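Local atomic coordinates of glycosyl hyrolase, family 3 (Deinococcus radiodurans, PDB entry 3TEV), a protein that probably hydrolyses O-glycosidic bonds, acting as a glycosidase of family 3. Residues G184-D189 with P195-S200; A202-G207 with D230-E235; T131-I136 with P143-R148; A238-R243 with D262-Q267. One frame throughout, in Å; residues are numbered along the deposited sequence.

In the fold
All four contacts lie in the segments between successive strands of the parallel barrel, on the rim where TIM-barrel enzymes carry their active sites, with contacts 1 and 2 beside the small two-stranded sheet of 196-197 and 228-229; no ligand marks a pocket here. Contacts 1 and 2 are neighbours, their centres 10 Å apart, joined by a salt bridge of 2.8 Å from Arg196 NH2 to Asp230 OD1. Contact 2 leads on to contact 4 through Asp233 OD2 and Ser241 OG, 2.7 Å apart, a probable hydrogen bond. Contact 3 packs against contact 1, with Gly184 N 3.9 Å from Asp135 CB. Contacts 3 and 4 stay separate, their nearest atoms about 8 Å apart.

Contact 1 of 4, residues G184-D189 with P195-S200; sequences GDTHQD and PRVSKS
His187 and Arg196 hold the two segments together through a pair of backbone hydrogen bonds. His187 N donates to Arg196 O at 2.9 Å, and Arg196 N returns a bond to His187 O. With CG lodged between backbone N and carbonyl carbon (chi1 69°), the imidazole swings across the partner segment: Arg196 O lies 3.5 Å from His187 ND1, over a face of the ring, and Arg196 CB makes a CH-pi contact 4.2 Å from the centroid. This is a single antiparallel bridge, added to strand 196-197, which pairs in parallel with strand 228-229. Apolar atoms suit the flanks: Thr186 CG2 meets Val197 CG2 at 3.7 Å, and Pro195 CB rests against Gln188 CG. Farther along, the fully extended Lys199 brings NZ to 3.1 Å from Asp185 OD2, a salt bridge whose hydrogen bond is weak, while Glu208 binds the same ammonium. Asn139 and Asn142 steady the other oxygen, Asp185 OD1. Without the carboxylate, as with an alanine in this place, Lys199 would probably be left to Glu208, and the Asn139 and Asn142 amides would lose a shared acceptor. Behind the bridge, Asp230 and Ala234 O receive the Arg196 guanidinium.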
loop_
_atom_site.group_PDB
_atom_site.type_symbol
_atom_site.label_atom_id
_atom_site.label_comp_id
_atom_site.label_asym_id
_atom_site.label_seq_id
_atom_site.Cartn_x
_atom_site.Cartn_y
_atom_site.Cartn_z
ATOM N N GLY A 184 -4.216 -13.191 6.913
ATOM C CA GLY A 184 -4.431 -13.815 8.209
ATOM C C GLY A 184 -4.075 -15.287 8.377
ATOM O O GLY A 184 -3.617 -15.693 9.446
ATOM N N ASP A 185 -4.278 -16.097 7.342
ATOM C CA ASP A 185 -4.194 -17.552 7.515
ATOM C C ASP A 185 -3.523 -18.284 6.345
ATOM O O ASP A 185 -4.071 -19.228 5.773
ATOM C CB ASP A 185 -5.586 -18.109 7.814
ATOM C CG ASP A 185 -5.560 -19.563 8.250
ATOM O OD1 ASP A 185 -4.572 -20.017 8.878
ATOM O OD2 ASP A 185 -6.544 -20.257 7.950
ATOM N N THR A 186 -2.310 -17.842 6.027
ATOM C CA THR A 186 -1.564 -18.301 4.843
ATOM C C THR A 186 -0.649 -19.472 5.193
ATOM O O THR A 186 -0.240 -19.590 6.347
ATOM C CB THR A 186 -0.740 -17.136 4.233
ATOM O OG1 THR A 186 0.156 -16.595 5.214
ATOM C CG2 THR A 186 -1.655 -16.020 3.792
ATOM N N HIS A 187 -0.376 -20.351 4.222
ATOM C CA HIS A 187 0.612 -21.437 4.397
ATOM C C HIS A 187 1.733 -21.392 3.348
ATOM O O HIS A 187 1.468 -21.311 2.141
ATOM C CB HIS A 187 -0.035 -22.841 4.523
ATOM C CG HIS A 187 -0.672 -23.370 3.263
ATOM N ND1 HIS A 187 -2.036 -23.337 3.041
ATOM C CD2 HIS A 187 -0.136 -23.994 2.183
ATOM C CE1 HIS A 187 -2.309 -23.886 1.868
ATOM N NE2 HIS A 187 -1.174 -24.296 1.328
ATOM N N GLN A 188 2.979 -21.400 3.833
ATOM C CA GLN A 188 4.177 -21.400 2.987
ATOM C C GLN A 188 4.818 -22.770 2.951
ATOM O O GLN A 188 5.200 -23.317 3.980
ATOM C CB GLN A 188 5.234 -20.425 3.508
ATOM C CG GLN A 188 5.029 -18.991 3.151
ATOM C CD GLN A 188 6.323 -18.198 3.198
ATOM O OE1 GLN A 188 7.046 -18.090 2.198
ATOM N NE2 GLN A 188 6.612 -17.617 4.357
ATOM N N ASP A 189 4.975 -23.298 1.750
ATOM C CA ASP A 189 5.617 -24.585 1.532
ATOM C C ASP A 189 7.151 -24.539 1.833
ATOM O O ASP A 189 7.729 -25.510 2.315
ATOM C CB ASP A 189 5.282 -25.025 0.099
ATOM C CG ASP A 189 6.129 -26.169 -0.380
ATOM O OD1 ASP A 189 5.746 -27.336 -0.134
ATOM O OD2 ASP A 189 7.168 -25.893 -1.032
ATOM N N PRO A 195 3.304 -17.723 -0.351
ATOM C CA PRO A 195 2.296 -18.283 0.535
ATOM C C PRO A 195 0.992 -18.514 -0.215
ATOM O O PRO A 195 0.696 -17.783 -1.168
ATOM C CB PRO A 195 2.114 -17.206 1.613
ATOM C CG PRO A 195 2.952 -16.039 1.202
ATOM C CD PRO A 195 3.892 -16.468 0.155
ATOM N N ARG A 196 0.243 -19.535 0.200
ATOM C CA ARG A 196 -1.038 -19.886 -0.408
ATOM C C ARG A 196 -2.176 -19.851 0.608
ATOM O O ARG A 196 -1.965 -20.052 1.803
ATOM C CB ARG A 196 -0.999 -21.287 -1.032
ATOM C CG ARG A 196 0.053 -21.506 -2.086
ATOM C CD ARG A 196 -0.106 -22.877 -2.756
ATOM N NE ARG A 196 -1.182 -22.901 -3.755
ATOM C CZ ARG A 196 -1.030 -22.558 -5.043
ATOM N NH1 ARG A 196 0.160 -22.159 -5.502
ATOM N NH2 ARG A 196 -2.072 -22.613 -5.876
ATOM N N VAL A 197 -3.384 -19.610 0.117
ATOM C CA VAL A 197 -4.597 -19.796 0.885
ATOM C C VAL A 197 -5.464 -20.728 0.057
ATOM O O VAL A 197 -5.767 -20.438 -1.092
ATOM C CB VAL A 197 -5.310 -18.460 1.152
ATOM C CG1 VAL A 197 -6.700 -18.679 1.779
ATOM C CG2 VAL A 197 -4.459 -17.585 2.047
ATOM N N SER A 198 -5.846 -21.858 0.631
ATOM C CA SER A 198 -6.577 -22.857 -0.142
ATOM C C SER A 198 -8.072 -22.954 0.222
ATOM O O SER A 198 -8.766 -23.867 -0.233
ATOM C CB SER A 198 -5.912 -24.214 0.033
ATOM O OG SER A 198 -6.112 -24.620 1.377
ATOM N N LYS A 199 -8.554 -22.021 1.043
ATOM C CA LYS A 199 -9.975 -21.939 1.427
ATOM C C LYS A 199 -10.878 -21.708 0.227
ATOM O O LYS A 199 -10.473 -21.079 -0.757
ATOM C CB LYS A 199 -10.186 -20.771 2.399
ATOM C CG LYS A 199 -9.452 -20.925 3.718
ATOM C CD LYS A 199 -9.631 -19.704 4.601
ATOM C CE LYS A 199 -8.875 -19.898 5.901
ATOM N NZ LYS A 199 -9.010 -18.721 6.804
ATOM N N SER A 200 -12.114 -22.185 0.334
ATOM C CA SER A 200 -13.139 -21.949 -0.679
ATOM C C SER A 200 -13.559 -20.482 -0.737
ATOM O O SER A 200 -13.311 -19.702 0.199
ATOM C CB SER A 200 -14.371 -22.805 -0.381
ATOM O OG SER A 200 -15.016 -22.330 0.795
#

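Contact 2 of 4, residues A202-G207 with D230-E235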
loop_
_atom_site.group_PDB
_atom_site.type_symbol
_atom_site.label_atom_id
_atom_site.label_comp_id
_atom_site.label_asym_id
_atom_site.label_seq_id
_atom_site.Cartn_x
_atom_site.Cartn_y
_atom_site.Cartn_z
ATOM N N ALA A 202 -16.657 -19.247 -0.568
ATOM C CA ALA A 202 -17.622 -18.967 0.502
ATOM C C ALA A 202 -16.909 -18.685 1.834
ATOM O O ALA A 202 -17.281 -17.769 2.559
ATOM C CB ALA A 202 -18.639 -20.122 0.649
ATOM N N GLU A 203 -15.874 -19.464 2.134
ATOM C CA GLU A 203 -15.024 -19.196 3.295
ATOM C C GLU A 203 -14.340 -17.831 3.187
ATOM O O GLU A 203 -14.288 -17.086 4.160
ATOM C CB GLU A 203 -13.983 -20.306 3.486
ATOM C CG GLU A 203 -14.552 -21.675 3.912
ATOM C CD GLU A 203 -13.467 -22.767 3.978
ATOM O OE1 GLU A 203 -12.973 -23.243 2.913
ATOM O OE2 GLU A 203 -13.104 -23.151 5.112
ATOM N N LEU A 204 -13.829 -17.501 2.004
ATOM C CA LEU A 204 -13.183 -16.207 1.792
ATOM C C LEU A 204 -14.137 -15.046 2.008
ATOM O O LEU A 204 -13.792 -14.078 2.688
ATOM C CB LEU A 204 -12.542 -16.128 0.401
ATOM C CG LEU A 204 -11.347 -17.060 0.149
ATOM C CD1 LEU A 204 -10.848 -16.979 -1.298
ATOM C CD2 LEU A 204 -10.226 -16.783 1.127
ATOM N N ASP A 205 -15.342 -15.170 1.446
ATOM C CA ASP A 205 -16.423 -14.193 1.598
ATOM C C ASP A 205 -16.789 -13.905 3.054
ATOM O O ASP A 205 -17.059 -12.767 3.411
ATOM C CB ASP A 205 -17.684 -14.687 0.859
ATOM C CG ASP A 205 -17.572 -14.540 -0.653
ATOM O OD1 ASP A 205 -16.726 -13.743 -1.120
ATOM O OD2 ASP A 205 -18.323 -15.226 -1.379
ATOM N N ALA A 206 -16.809 -14.948 3.881
ATOM C CA ALA A 206 -17.169 -14.812 5.292
ATOM C C ALA A 206 -15.983 -14.344 6.163
ATOM O O ALA A 206 -16.188 -13.797 7.255
ATOM C CB ALA A 206 -17.744 -16.135 5.824
ATOM N N GLY A 207 -14.758 -14.577 5.682
ATOM C CA GLY A 207 -13.548 -14.275 6.433
ATOM C C GLY A 207 -12.704 -13.206 5.754
ATOM O O GLY A 207 -13.050 -12.024 5.791
ATOM N N ASP A 230 -6.175 -20.039 -4.130
ATOM C CA ASP A 230 -6.696 -21.100 -5.001
ATOM C C ASP A 230 -8.104 -20.823 -5.544
ATOM O O ASP A 230 -8.418 -21.158 -6.689
ATOM C CB ASP A 230 -6.749 -22.449 -4.264
ATOM C CG ASP A 230 -5.378 -22.988 -3.887
ATOM O OD1 ASP A 230 -4.345 -22.421 -4.285
ATOM O OD2 ASP A 230 -5.335 -24.008 -3.174
ATOM N N ALA A 231 -8.956 -20.234 -4.715
ATOM C CA ALA A 231 -10.360 -20.072 -5.074
ATOM C C ALA A 231 -10.573 -18.875 -5.998
ATOM O O ALA A 231 -11.634 -18.750 -6.575
ATOM C CB ALA A 231 -11.234 -19.959 -3.822
ATOM N N LEU A 232 -9.551 -18.031 -6.155
ATOM C CA LEU A 232 -9.635 -16.796 -6.948
ATOM C C LEU A 232 -8.780 -16.848 -8.208
ATOM O O LEU A 232 -9.218 -16.439 -9.289
ATOM C CB LEU A 232 -9.189 -15.601 -6.108
ATOM C CG LEU A 232 -9.947 -15.311 -4.812
ATOM C CD1 LEU A 232 -9.417 -14.061 -4.132
ATOM C CD2 LEU A 232 -11.446 -15.180 -5.081
ATOM N N ASP A 233 -7.549 -17.328 -8.052
ATOM C CA ASP A 233 -6.569 -17.415 -9.130
ATOM C C ASP A 233 -5.461 -18.327 -8.630
ATOM O O ASP A 233 -4.613 -17.914 -7.826
ATOM C CB ASP A 233 -6.003 -16.028 -9.475
ATOM C CG ASP A 233 -5.042 -16.052 -10.656
ATOM O OD1 ASP A 233 -4.590 -17.141 -11.103
ATOM O OD2 ASP A 233 -4.732 -14.955 -11.148
ATOM N N ALA A 234 -5.485 -19.566 -9.105
ATOM C CA ALA A 234 -4.561 -20.585 -8.622
ATOM C C ALA A 234 -3.152 -20.430 -9.205
ATOM O O ALA A 234 -2.223 -21.093 -8.755
ATOM C CB ALA A 234 -5.129 -22.003 -8.867
ATOM N N GLU A 235 -2.993 -19.515 -10.166
ATOM C CA GLU A 235 -1.740 -19.383 -10.905
ATOM C C GLU A 235 -0.870 -18.182 -10.535
ATOM O O GLU A 235 0.320 -18.171 -10.848
ATOM C CB GLU A 235 -2.005 -19.335 -12.417
ATOM C CG GLU A 235 -2.515 -20.646 -13.018
ATOM C CD GLU A 235 -2.452 -20.633 -14.545
ATOM O OE1 GLU A 235 -1.986 -21.643 -15.139
ATOM O OE2 GLU A 235 -2.853 -19.595 -15.139
#
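Leu204 meets Ala231 and Leu232 through a single methyl, and the attraction across the contact is purely apolar. Leu204 CD1 lies 3.9 Å from Ala231 CB and 4.0 Å from Leu232 CG. With CG anti to the carbonyl carbon (chi1 -67°), the Leu204 chain reaches out from its helix, and the two leucines approach tip to tip. The small Ala231 suits its place: its CA is 8.4 Å from Leu204 CA, a distance bridged by a leucine on one side and a bare methyl on the other. Leu209 packs on Leu204 as well, so the branched end is covered from within its own part of the chain.

The polar bonds nearby do not link the two segments. Asp233 OD1 accepts from Glu235 N at 3.0 Å, with an angle of 154° at the hydrogen, and the donor comes from the anti side of the carboxylate, 34° out of its plane; Asp233 OD2 reaches Ser241 OG. An aspartate is apt here because its short side chain can fold back on the chain just ahead. At the start of helix 201-206, Glu203 OE1 accepts from Ser200 N while the Ser200 side chain caps a backbone N, a reciprocal arrangement consistent with a capping box.

Here the short helix after strand 196-197 docks onto Ala231 and Leu232, just ahead of an Asx turn in the loop after strand 228-229; the two strands pair in parallel, an elaboration on the rim of a TIM barrel.

Contact 3 of 4, residues T131-I136 with P143-R148; sequences TPVLDI and PVIGDR
The carboxylate of Asp135, flanked by Ile145, is gripped by two groups from the next loop and strand: OD2 is hydrogen-bonded to His179 ND1, and OD1 to His183 N. Across the contact the isoleucine crosses this buried acid at about a right angle, its CD1 3.7 Å from Asp135 OD2 and its CG1 3.8 Å from Asp135 CB. Ile145 CG1 stands anti to the carbonyl carbon (chi1 -60°), which sends that arm to the aspartate and leaves CG2 for Val133, whose CG1 it passes at 4.0 Å.

Val133 has a second neighbour in the backbone of Arg148. Its CB is 3.3 Å from Arg148 O and its CG1 3.4 Å from the same oxygen, so the beta-branched side chain sits against a carbonyl. Arg148 NH1 runs obliquely by Val133 CG2 at 4.2 Å; it remains 5.7 Å from Asp135 OD2, too far for a salt bridge. Leu134, facing the other way, packs on helix 210-215. Cutting Ile145 back to an alanine would probably open a gap beside Val133 and remove the CG1 and CD1 contacts with the carboxylate.

The contact lies in the loop between strand 128-129 and helix 154-169, packed against the end of strand 174-180 of the TIM barrel. Its chemistry implies an acid whose rotation is probably limited by one donor on each oxygen, with hydrocarbon along its flank; this may in turn help orient His179.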
loop_
_atom_site.group_PDB
_atom_site.type_symbol
_atom_site.label_atom_id
_atom_site.label_comp_id
_atom_site.label_asym_id
_atom_site.label_seq_id
_atom_site.Cartn_x
_atom_site.Cartn_y
_atom_site.Cartn_z
ATOM N N THR A 131 -1.951 1.756 7.319
ATOM C CA THR A 131 -2.890 1.082 8.237
ATOM C C THR A 131 -4.287 1.441 7.723
ATOM O O THR A 131 -4.425 2.391 6.950
ATOM C CB THR A 131 -2.817 1.547 9.744
ATOM O OG1 THR A 131 -2.715 2.981 9.820
ATOM C CG2 THR A 131 -1.691 0.868 10.507
ATOM N N PRO A 132 -5.323 0.689 8.146
ATOM C CA PRO A 132 -5.251 -0.425 9.099
ATOM C C PRO A 132 -4.927 -1.776 8.453
ATOM O O PRO A 132 -5.196 -2.002 7.272
ATOM C CB PRO A 132 -6.667 -0.469 9.678
ATOM C CG PRO A 132 -7.544 -0.062 8.481
ATOM C CD PRO A 132 -6.707 0.936 7.687
ATOM N N VAL A 133 -4.351 -2.659 9.255
ATOM C CA VAL A 133 -4.313 -4.066 8.953
ATOM C C VAL A 133 -5.768 -4.548 9.058
ATOM O O VAL A 133 -6.411 -4.333 10.080
ATOM C CB VAL A 133 -3.423 -4.786 9.993
ATOM C CG1 VAL A 133 -3.649 -6.310 9.980
ATOM C CG2 VAL A 133 -1.951 -4.426 9.766
ATOM N N LEU A 134 -6.289 -5.151 7.991
ATOM C CA LEU A 134 -7.617 -5.768 8.024
ATOM C C LEU A 134 -7.489 -7.278 7.915
ATOM O O LEU A 134 -8.479 -7.979 7.699
ATOM C CB LEU A 134 -8.518 -5.245 6.898
ATOM C CG LEU A 134 -8.811 -3.743 6.800
ATOM C CD1 LEU A 134 -9.706 -3.394 5.586
ATOM C CD2 LEU A 134 -9.426 -3.241 8.090
ATOM N N ASP A 135 -6.259 -7.774 8.029
ATOM C CA ASP A 135 -6.009 -9.211 8.132
ATOM C C ASP A 135 -6.705 -9.719 9.397
ATOM O O ASP A 135 -6.801 -9.001 10.390
ATOM C CB ASP A 135 -4.500 -9.512 8.191
ATOM C CG ASP A 135 -3.718 -8.874 7.034
ATOM O OD1 ASP A 135 -4.206 -8.857 5.880
ATOM O OD2 ASP A 135 -2.592 -8.394 7.279
ATOM N N ILE A 136 -7.199 -10.953 9.333
ATOM C CA ILE A 136 -7.870 -11.592 10.455
ATOM C C ILE A 136 -6.999 -12.697 11.028
ATOM O O ILE A 136 -6.657 -13.658 10.336
ATOM C CB ILE A 136 -9.219 -12.219 10.024
ATOM C CG1 ILE A 136 -10.114 -11.176 9.364
ATOM C CG2 ILE A 136 -9.925 -12.879 11.232
ATOM C CD1 ILE A 136 -11.291 -11.770 8.650
ATOM N N PRO A 143 -0.508 -17.951 13.879
ATOM C CA PRO A 143 -0.549 -16.489 13.991
ATOM C C PRO A 143 0.477 -15.805 13.066
ATOM O O PRO A 143 1.577 -15.455 13.506
ATOM C CB PRO A 143 -0.237 -16.238 15.475
ATOM C CG PRO A 143 0.560 -17.449 15.929
ATOM C CD PRO A 143 0.346 -18.561 14.924
ATOM N N VAL A 144 0.116 -15.640 11.792
ATOM C CA VAL A 144 0.985 -14.976 10.807
ATOM C C VAL A 144 1.093 -13.478 11.128
ATOM O O VAL A 144 2.174 -12.878 11.031
ATOM C CB VAL A 144 0.477 -15.169 9.332
ATOM C CG1 VAL A 144 1.410 -14.478 8.327
ATOM C CG2 VAL A 144 0.330 -16.650 8.980
ATOM N N ILE A 145 -0.041 -12.895 11.522
ATOM C CA ILE A 145 -0.152 -11.461 11.763
ATOM C C ILE A 145 -0.065 -11.145 13.262
ATOM O O ILE A 145 0.686 -10.249 13.668
ATOM C CB ILE A 145 -1.426 -10.877 11.071
ATOM C CG1 ILE A 145 -1.365 -11.094 9.540
ATOM C CG2 ILE A 145 -1.649 -9.398 11.430
ATOM C CD1 ILE A 145 -0.051 -10.612 8.813
ATOM N N GLY A 146 -0.813 -11.898 14.072
ATOM C CA GLY A 146 -0.713 -11.833 15.541
ATOM C C GLY A 146 -1.199 -10.535 16.168
ATOM O O GLY A 146 -2.364 -10.163 16.004
ATOM N N ASP A 147 -0.292 -9.862 16.887
ATOM C CA ASP A 147 -0.529 -8.555 17.545
ATOM C C ASP A 147 -1.150 -7.481 16.651
ATOM O O ASP A 147 -1.915 -6.626 17.115
ATOM C CB ASP A 147 0.802 -7.978 18.041
ATOM C CG ASP A 147 1.387 -8.759 19.172
ATOM O OD1 ASP A 147 0.608 -9.294 19.997
ATOM O OD2 ASP A 147 2.637 -8.829 19.241
ATOM N N ARG A 148 -0.779 -7.526 15.377
ATOM C CA ARG A 148 -1.046 -6.452 14.433
ATOM C C ARG A 148 -2.468 -6.474 13.855
ATOM O O ARG A 148 -2.880 -5.516 13.207
ATOM C CB ARG A 148 0.007 -6.467 13.320
ATOM C CG ARG A 148 1.462 -6.446 13.818
ATOM C CD ARG A 148 2.429 -6.797 12.688
ATOM N NE ARG A 148 2.065 -6.083 11.460
ATOM C CZ ARG A 148 2.443 -6.412 10.225
ATOM N NH1 ARG A 148 2.029 -5.675 9.200
ATOM N NH2 ARG A 148 3.222 -7.468 10.010
#

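Contact 4 of 4, residues A238-R243 with D262-Q267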
loop_
_atom_site.group_PDB
_atom_site.type_symbol
_atom_site.label_atom_id
_atom_site.label_comp_id
_atom_site.label_asym_id
_atom_site.label_seq_id
_atom_site.Cartn_x
_atom_site.Cartn_y
_atom_site.Cartn_z
ATOM N N ALA A 238 -1.863 -12.477 -5.696
ATOM C CA ALA A 238 -2.836 -11.389 -5.862
ATOM C C ALA A 238 -2.264 -10.138 -6.553
ATOM O O ALA A 238 -2.910 -9.544 -7.438
ATOM C CB ALA A 238 -3.447 -11.030 -4.546
ATOM N N THR A 239 -1.036 -9.771 -6.175
ATOM C CA THR A 239 -0.381 -8.578 -6.697
ATOM C C THR A 239 -0.145 -8.675 -8.204
ATOM O O THR A 239 0.062 -7.653 -8.868
ATOM C CB THR A 239 0.989 -8.371 -6.022
ATOM O OG1 THR A 239 1.719 -9.590 -6.135
ATOM C CG2 THR A 239 0.832 -8.124 -4.544
ATOM N N LEU A 240 -0.163 -9.892 -8.749
ATOM C CA LEU A 240 0.086 -10.077 -10.191
ATOM C C LEU A 240 -1.110 -10.700 -10.902
ATOM O O LEU A 240 -0.975 -11.228 -12.011
ATOM C CB LEU A 240 1.329 -10.953 -10.412
ATOM C CG LEU A 240 2.643 -10.507 -9.747
ATOM C CD1 LEU A 240 3.725 -11.591 -9.885
ATOM C CD2 LEU A 240 3.155 -9.131 -10.264
ATOM N N SER A 241 -2.266 -10.661 -10.255
ATOM C CA SER A 241 -3.450 -11.351 -10.731
ATOM C C SER A 241 -4.479 -10.403 -11.347
ATOM O O SER A 241 -5.144 -9.678 -10.633
ATOM C CB SER A 241 -4.099 -12.104 -9.570
ATOM O OG SER A 241 -5.370 -12.615 -9.957
ATOM N N PRO A 242 -4.619 -10.408 -12.675
ATOM C CA PRO A 242 -5.738 -9.617 -13.220
ATOM C C PRO A 242 -7.114 -10.066 -12.704
ATOM O O PRO A 242 -7.999 -9.218 -12.540
ATOM C CB PRO A 242 -5.635 -9.824 -14.743
ATOM C CG PRO A 242 -4.778 -11.044 -14.912
ATOM C CD PRO A 242 -3.844 -11.099 -13.727
ATOM N N ARG A 243 -7.299 -11.361 -12.435
ATOM C CA ARG A 243 -8.588 -11.839 -11.930
ATOM C C ARG A 243 -8.928 -11.181 -10.581
ATOM O O ARG A 243 -10.097 -10.867 -10.311
ATOM C CB ARG A 243 -8.623 -13.369 -11.815
ATOM C CG ARG A 243 -8.558 -14.095 -13.169
ATOM C CD ARG A 243 -8.651 -15.625 -13.043
ATOM N NE ARG A 243 -9.897 -16.017 -12.377
ATOM C CZ ARG A 243 -10.580 -17.134 -12.620
ATOM N NH1 ARG A 243 -10.155 -18.006 -13.534
ATOM N NH2 ARG A 243 -11.699 -17.372 -11.950
ATOM N N ASP A 262 2.310 -4.697 -2.523
ATOM C CA ASP A 262 3.267 -4.837 -1.427
ATOM C C ASP A 262 4.695 -4.700 -1.997
ATOM O O ASP A 262 4.910 -4.771 -3.222
ATOM C CB ASP A 262 3.072 -6.194 -0.726
ATOM C CG ASP A 262 3.632 -6.228 0.718
ATOM O OD1 ASP A 262 4.447 -5.360 1.090
ATOM O OD2 ASP A 262 3.248 -7.145 1.487
ATOM N N SER A 263 5.671 -4.502 -1.115
ATOM C CA SER A 263 7.077 -4.350 -1.515
ATOM C C SER A 263 7.555 -5.436 -2.513
ATOM O O SER A 263 7.453 -6.637 -2.222
ATOM C CB SER A 263 7.950 -4.376 -0.260
ATOM O OG SER A 263 9.323 -4.548 -0.596
HETATM N N MSE A 264 8.083 -5.037 -3.672
HETATM C CA MSE A 264 8.521 -6.059 -4.649
HETATM C C MSE A 264 9.872 -6.717 -4.303
HETATM O O MSE A 264 10.313 -7.631 -5.006
HETATM C CB MSE A 264 8.542 -5.510 -6.080
HETATM C CG MSE A 264 7.246 -4.846 -6.540
HETATM SE SE MSE A 264 5.658 -5.999 -6.485
HETATM C CE MSE A 264 6.090 -7.328 -7.852
ATOM N N GLY A 265 10.504 -6.244 -3.224
ATOM C CA GLY A 265 11.786 -6.765 -2.729
ATOM C C GLY A 265 11.700 -7.910 -1.720
ATOM O O GLY A 265 12.701 -8.334 -1.154
HETATM N N MSE A 266 10.500 -8.416 -1.497
HETATM C CA MSE A 266 10.321 -9.532 -0.589
HETATM C C MSE A 266 10.730 -10.846 -1.242
HETATM O O MSE A 266 10.480 -11.069 -2.434
HETATM C CB MSE A 266 8.897 -9.557 -0.047
HETATM C CG MSE A 266 8.687 -8.475 1.007
HETATM SE SE MSE A 266 6.817 -8.134 1.368
HETATM C CE MSE A 266 6.364 -9.823 2.276
ATOM N N GLN A 267 11.376 -11.689 -0.441
ATOM C CA GLN A 267 12.138 -12.836 -0.924
ATOM C C GLN A 267 11.382 -13.776 -1.866
ATOM O O GLN A 267 11.902 -14.143 -2.918
ATOM C CB GLN A 267 12.724 -13.618 0.255
ATOM C CG GLN A 267 13.934 -14.469 -0.117
ATOM C CD GLN A 267 14.608 -15.139 1.086
ATOM O OE1 GLN A 267 13.994 -15.339 2.140
ATOM N NE2 GLN A 267 15.880 -15.500 0.918
#
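Leu240 and selenomethionine Met264, with Thr239 and Asp262, form the buried side of this contact, though even here the touch is light: Leu240 CD2 lies 4.2 Å from Met264 CE. The selenomethionine chain is folded, each of its three torsions near -60° (chi1 -52°), and this curls SE and CE back toward the leucine. The methionine skeleton, here with selenium in place of sulfur, is flexible enough to fold its methyl back to its partner. Beside this pair, Thr239 directs its methyl at the backbone, with CG2 4.2 Å from Asp262 N. Its hydroxyl is used in another direction: OG1 is hydrogen-bonded to His226 ND1, while NE2 of the same ring bonds to Ser263 O. One imidazole therefore ties both segments together by its two nitrogens, and threonine is well chosen because it offers a methyl to one side and a hydroxyl to the other.

The far end is looser. Met264 belongs to a type I beta turn, Ser263 to Met266, whose later residues, Gly265 and Met266, are exposed to solvent, as is Gln267 after them. The bond from Ser263 N to Asp262 OD1 (2.7 Å) holds its entrance, and a weak one from Gly265 N to Ser263 OG lies within it.

Around the buried half, helix 275-285 presents Ala282 to Leu240 and Ala278 to Met264, Arg281 NE holds Leu240 O, and strand 221-224 adjoins it with Thr224 against Thr239 and Met223 against Asp262. The contact thus joins the loop leading into helix 242-252 to the one leaving strand 258-261.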